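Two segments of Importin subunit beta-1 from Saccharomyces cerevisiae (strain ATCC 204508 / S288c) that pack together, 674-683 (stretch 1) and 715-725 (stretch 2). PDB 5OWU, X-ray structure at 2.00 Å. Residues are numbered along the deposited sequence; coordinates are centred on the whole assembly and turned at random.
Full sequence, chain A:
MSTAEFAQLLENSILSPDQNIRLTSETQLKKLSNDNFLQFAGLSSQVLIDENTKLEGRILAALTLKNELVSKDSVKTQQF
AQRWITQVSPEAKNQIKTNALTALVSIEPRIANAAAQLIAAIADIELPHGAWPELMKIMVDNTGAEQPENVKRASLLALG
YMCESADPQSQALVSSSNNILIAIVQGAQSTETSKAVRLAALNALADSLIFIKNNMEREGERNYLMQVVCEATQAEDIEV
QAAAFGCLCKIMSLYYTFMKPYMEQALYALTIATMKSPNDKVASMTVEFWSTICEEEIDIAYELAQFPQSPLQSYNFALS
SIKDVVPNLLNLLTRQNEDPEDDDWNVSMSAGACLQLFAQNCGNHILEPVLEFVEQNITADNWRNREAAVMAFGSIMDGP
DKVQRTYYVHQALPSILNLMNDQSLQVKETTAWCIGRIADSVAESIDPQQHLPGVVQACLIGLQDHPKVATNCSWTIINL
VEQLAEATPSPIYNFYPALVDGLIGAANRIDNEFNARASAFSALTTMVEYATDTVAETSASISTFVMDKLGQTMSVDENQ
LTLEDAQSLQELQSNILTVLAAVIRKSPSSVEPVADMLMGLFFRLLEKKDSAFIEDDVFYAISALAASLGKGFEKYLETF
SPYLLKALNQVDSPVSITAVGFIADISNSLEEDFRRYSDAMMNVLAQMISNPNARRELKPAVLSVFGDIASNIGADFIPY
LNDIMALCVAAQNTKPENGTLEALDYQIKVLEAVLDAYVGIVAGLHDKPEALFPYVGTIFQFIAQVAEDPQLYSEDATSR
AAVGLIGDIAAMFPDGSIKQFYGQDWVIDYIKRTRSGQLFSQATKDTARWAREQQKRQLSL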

# COMPACT_ATOMS: atom_id res chain seq x y z
N PHE A 674 11.20 -36.32 -5.76
CA PHE A 674 10.07 -35.64 -5.13
C PHE A 674 8.78 -36.46 -5.24
O PHE A 674 7.90 -36.35 -4.37
N ARG A 675 8.65 -37.29 -6.28
CA ARG A 675 7.39 -37.99 -6.49
C ARG A 675 6.97 -38.79 -5.26
O ARG A 675 5.80 -38.76 -4.86
N ARG A 676 7.93 -39.44 -4.60
CA ARG A 676 7.61 -40.30 -3.46
C ARG A 676 7.01 -39.54 -2.29
O ARG A 676 6.43 -40.17 -1.39
N TYR A 677 7.12 -38.21 -2.25
CA TYR A 677 6.49 -37.41 -1.20
C TYR A 677 5.24 -36.67 -1.66
O TYR A 677 4.47 -36.18 -0.81
N SER A 678 4.99 -36.61 -2.98
CA SER A 678 3.99 -35.68 -3.50
C SER A 678 2.62 -35.93 -2.90
O SER A 678 1.94 -35.00 -2.45
N ASP A 679 2.18 -37.19 -2.86
CA ASP A 679 0.85 -37.49 -2.35
C ASP A 679 0.68 -36.92 -0.95
O ASP A 679 -0.29 -36.18 -0.68
N ALA A 680 1.65 -37.18 -0.06
CA ALA A 680 1.53 -36.66 1.29
C ALA A 680 1.40 -35.15 1.26
O ALA A 680 0.47 -34.58 1.84
N MET A 681 2.28 -34.48 0.50
CA MET A 681 2.21 -33.03 0.42
C MET A 681 0.82 -32.59 -0.02
O MET A 681 0.19 -31.75 0.64
N MET A 682 0.30 -33.22 -1.08
CA MET A 682 -1.00 -32.80 -1.59
C MET A 682 -2.04 -32.91 -0.49
O MET A 682 -2.79 -31.96 -0.22
N ASN A 683 -2.05 -34.04 0.22
CA ASN A 683 -3.01 -34.20 1.31
C ASN A 683 -2.91 -33.03 2.27
O ASN A 683 -3.89 -32.30 2.47
N ALA A 715 2.56 -36.50 -15.10
CA ALA A 715 1.34 -37.29 -15.19
C ALA A 715 0.87 -37.81 -13.84
O ALA A 715 -0.34 -38.05 -13.67
N ASP A 716 1.78 -37.99 -12.87
CA ASP A 716 1.35 -38.41 -11.54
C ASP A 716 0.33 -37.45 -10.93
O ASP A 716 -0.37 -37.81 -9.97
N PHE A 717 0.23 -36.23 -11.47
CA PHE A 717 -0.68 -35.22 -10.97
C PHE A 717 -2.12 -35.44 -11.40
O PHE A 717 -3.03 -34.85 -10.80
N ILE A 718 -2.36 -36.28 -12.41
CA ILE A 718 -3.69 -36.34 -13.02
C ILE A 718 -4.78 -36.67 -12.00
O ILE A 718 -5.86 -36.07 -12.07
N PRO A 719 -4.59 -37.58 -11.05
CA PRO A 719 -5.68 -37.86 -10.10
C PRO A 719 -6.07 -36.67 -9.24
O PRO A 719 -7.22 -36.63 -8.77
N TYR A 720 -5.18 -35.70 -9.01
CA TYR A 720 -5.52 -34.51 -8.24
C TYR A 720 -6.09 -33.39 -9.10
O TYR A 720 -6.70 -32.45 -8.57
N LEU A 721 -5.94 -33.49 -10.42
CA LEU A 721 -6.18 -32.36 -11.31
C LEU A 721 -7.57 -31.77 -11.12
O LEU A 721 -7.71 -30.56 -10.87
N ASN A 722 -8.61 -32.60 -11.20
CA ASN A 722 -9.96 -32.07 -11.08
C ASN A 722 -10.08 -31.21 -9.83
O ASN A 722 -10.45 -30.03 -9.90
N ASP A 723 -9.71 -31.77 -8.67
CA ASP A 723 -9.87 -31.01 -7.44
C ASP A 723 -9.13 -29.68 -7.53
O ASP A 723 -9.69 -28.61 -7.25
N ILE A 724 -7.87 -29.73 -7.98
CA ILE A 724 -7.07 -28.50 -8.03
C ILE A 724 -7.71 -27.51 -8.98
O ILE A 724 -7.82 -26.31 -8.68
N MET A 725 -8.19 -27.99 -10.13
CA MET A 725 -8.80 -27.06 -11.07
C MET A 725 -10.01 -26.40 -10.44
O MET A 725 -10.21 -25.19 -10.57

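The two segments run in the same general direction, their helix axes inclined by 28° and no closer than 11.9 Å. At this spacing the contacts between the stretches are made by side chains; together they bury 349 Å². The contact has a polar part, built from Arg 675, Asp 679, Asp 716 and the hydroxyl of Tyr 720, and an apolar part centred on Met 682.

One polar link joins Arg 675 to Asp 716, whose CA atoms lie 7.9 Å apart. The CA-to-CB bond of Arg 675 points sideways, but its m, t, p rotamer brings the end of the chain nearer to the second stretch. Asp 716 points toward the first stretch with chi1 m (-76°). The two carry a salt bridge in which Arg 675 NE donates to Asp 716 OD2 at 2.7 Å, with an N-H...acceptor angle of 149°. Arg 675 NH2 adds two weak hydrogen bonds, 3.0 Å to Asp 716 OD2 and 3.2 Å to Asp 716 OD1, each bent to 131°. OD2 thus accepts from both NE and NH2, whereas OD1 receives only the longer, weak bond from this arginine. The acid approaches the guanidinium at its edge, near its plane, where the N-H groups can reach it; NH1 takes no part in the pairing.

A second polar link lies further along the two stretches. The CA-to-CB bond of Asp 679 also points sideways, and with chi1 t (-179°) its carboxylate comes within reach of Tyr 720. The phenol is the donor: Tyr 720 OH to Asp 679 OD1 is 2.6 Å, a short bond to a carboxylate lying at the ring edge, near its plane. The hydroxyl therefore has its acceptor across the interface.

One face of the Tyr 720 ring is covered by Met 682, which points toward the second stretch in an m, m, m rotamer. Its CG sits 4.1 Å from the centroid of the Tyr 720 ring and 12° off the ring normal, a CH-pi contact over the face. Met 682 SD, 5.1 Å from the centroid of the Tyr 720 ring, makes a sulfur-aromatic contact, and the terminal methyl touches three residues. Met 682 CE lies 3.6 Å from Phe 717 CE1, 3.6 Å from Tyr 720 CB and 3.8 Å from Ile 724 CD1. Phe 717 (chi1 t) starts sideways and brings its ring end nearer, while Tyr 720 and Ile 724, both with chi1 m, point toward the first stretch. Buried in this way, Met 682 has the largest covered area of any residue here, followed by Tyr 720, which serves both the polar and the apolar part.

Between Arg 675 and Met 682, Ser 678 also points toward the second stretch, but Ser 678 OG comes no nearer than 5.2 Å, to Tyr 720 OH. Its hydroxyl is satisfied within its own helix: in the p rotamer, Ser 678 OG donates to Arg 675 O at 2.7 Å.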

# COMPACT_ATOMS: atom_id res chain seq x y z
CB PHE A 674 9.81 -34.27 -5.74
CG PHE A 674 8.69 -33.53 -5.07
CD1 PHE A 674 8.86 -33.00 -3.79
CD2 PHE A 674 7.45 -33.41 -5.68
CE1 PHE A 674 7.82 -32.34 -3.15
CE2 PHE A 674 6.41 -32.75 -5.04
CZ PHE A 674 6.60 -32.22 -3.77
CB ARG A 675 7.52 -38.88 -7.73
CG ARG A 675 7.54 -38.07 -9.02
CD ARG A 675 7.99 -38.87 -10.23
NE ARG A 675 6.98 -39.84 -10.66
CZ ARG A 675 7.11 -40.64 -11.72
NH1 ARG A 675 8.20 -40.59 -12.47
NH2 ARG A 675 6.14 -41.48 -12.03
CB ARG A 676 8.87 -41.05 -3.01
CG ARG A 676 9.94 -40.21 -2.30
CD ARG A 676 11.03 -41.08 -1.67
NE ARG A 676 11.99 -41.59 -2.65
CZ ARG A 676 13.30 -41.33 -2.67
NH1 ARG A 676 13.87 -40.57 -1.74
NH2 ARG A 676 14.06 -41.85 -3.62
CB TYR A 677 7.50 -36.40 -0.63
CG TYR A 677 8.84 -37.00 -0.26
CD1 TYR A 677 8.97 -37.80 0.86
CD2 TYR A 677 9.96 -36.77 -1.04
CE1 TYR A 677 10.20 -38.36 1.20
CE2 TYR A 677 11.19 -37.32 -0.70
CZ TYR A 677 11.30 -38.11 0.42
OH TYR A 677 12.51 -38.66 0.76
CB SER A 678 3.95 -35.77 -5.03
OG SER A 678 3.73 -37.10 -5.45
CB ASP A 679 0.59 -39.00 -2.35
CG ASP A 679 -0.81 -39.35 -1.85
OD1 ASP A 679 -1.80 -38.79 -2.38
OD2 ASP A 679 -0.92 -40.16 -0.91
CB ALA A 680 2.72 -37.10 2.15
CB MET A 681 3.28 -32.50 -0.55
CG MET A 681 4.72 -32.75 -0.11
SD MET A 681 5.15 -31.99 1.48
CE MET A 681 4.85 -33.32 2.63
CB MET A 682 -1.40 -33.63 -2.81
CG MET A 682 -0.55 -33.38 -4.06
SD MET A 682 -0.65 -31.70 -4.73
CE MET A 682 -2.29 -31.73 -5.45
CB ASN A 683 -2.79 -35.54 2.02
CG ASN A 683 -3.28 -36.72 1.21
OD1 ASN A 683 -4.17 -36.57 0.37
ND2 ASN A 683 -2.69 -37.88 1.43
CB ALA A 715 1.55 -38.45 -16.16
CB ASP A 716 2.57 -38.51 -10.61
CG ASP A 716 3.40 -39.76 -10.85
OD1 ASP A 716 3.12 -40.52 -11.80
OD2 ASP A 716 4.36 -39.97 -10.08
CB PHE A 717 -0.22 -33.84 -11.45
CG PHE A 717 -0.81 -32.69 -10.68
CD1 PHE A 717 -0.34 -32.37 -9.42
CD2 PHE A 717 -1.80 -31.89 -11.24
CE1 PHE A 717 -0.87 -31.30 -8.71
CE2 PHE A 717 -2.33 -30.82 -10.55
CZ PHE A 717 -1.87 -30.52 -9.28
CB ILE A 718 -3.67 -37.29 -14.22
CG1 ILE A 718 -2.86 -36.64 -15.35
CG2 ILE A 718 -5.09 -37.61 -14.68
CD1 ILE A 718 -2.47 -37.58 -16.48
CB PRO A 719 -5.12 -39.02 -9.25
CG PRO A 719 -4.14 -39.69 -10.15
CD PRO A 719 -3.50 -38.57 -10.93
CB TYR A 720 -4.28 -34.00 -7.50
CG TYR A 720 -3.50 -35.08 -6.78
CD1 TYR A 720 -3.80 -35.43 -5.47
CD2 TYR A 720 -2.47 -35.76 -7.42
CE1 TYR A 720 -3.09 -36.42 -4.82
CE2 TYR A 720 -1.76 -36.76 -6.77
CZ TYR A 720 -2.08 -37.09 -5.47
OH TYR A 720 -1.38 -38.08 -4.82
CB LEU A 721 -5.96 -32.81 -12.76
CG LEU A 721 -6.12 -31.74 -13.84
CD1 LEU A 721 -5.15 -30.59 -13.62
CD2 LEU A 721 -5.92 -32.38 -15.20
CB ASN A 722 -11.00 -33.19 -11.07
CG ASN A 722 -12.40 -32.67 -11.31
OD1 ASN A 722 -13.27 -32.76 -10.44
ND2 ASN A 722 -12.63 -32.08 -12.48
CB ASP A 723 -9.38 -31.81 -6.24
CG ASP A 723 -10.30 -32.95 -5.89
OD1 ASP A 723 -11.50 -32.90 -6.27
OD2 ASP A 723 -9.83 -33.90 -5.24
CB ILE A 724 -5.62 -28.83 -8.43
CG1 ILE A 724 -4.93 -29.70 -7.36
CG2 ILE A 724 -4.81 -27.56 -8.71
CD1 ILE A 724 -5.29 -29.42 -5.91
CB MET A 725 -9.18 -27.77 -12.37
CG MET A 725 -7.99 -28.03 -13.29
SD MET A 725 -7.24 -26.51 -13.90
CE MET A 725 -6.24 -27.10 -15.26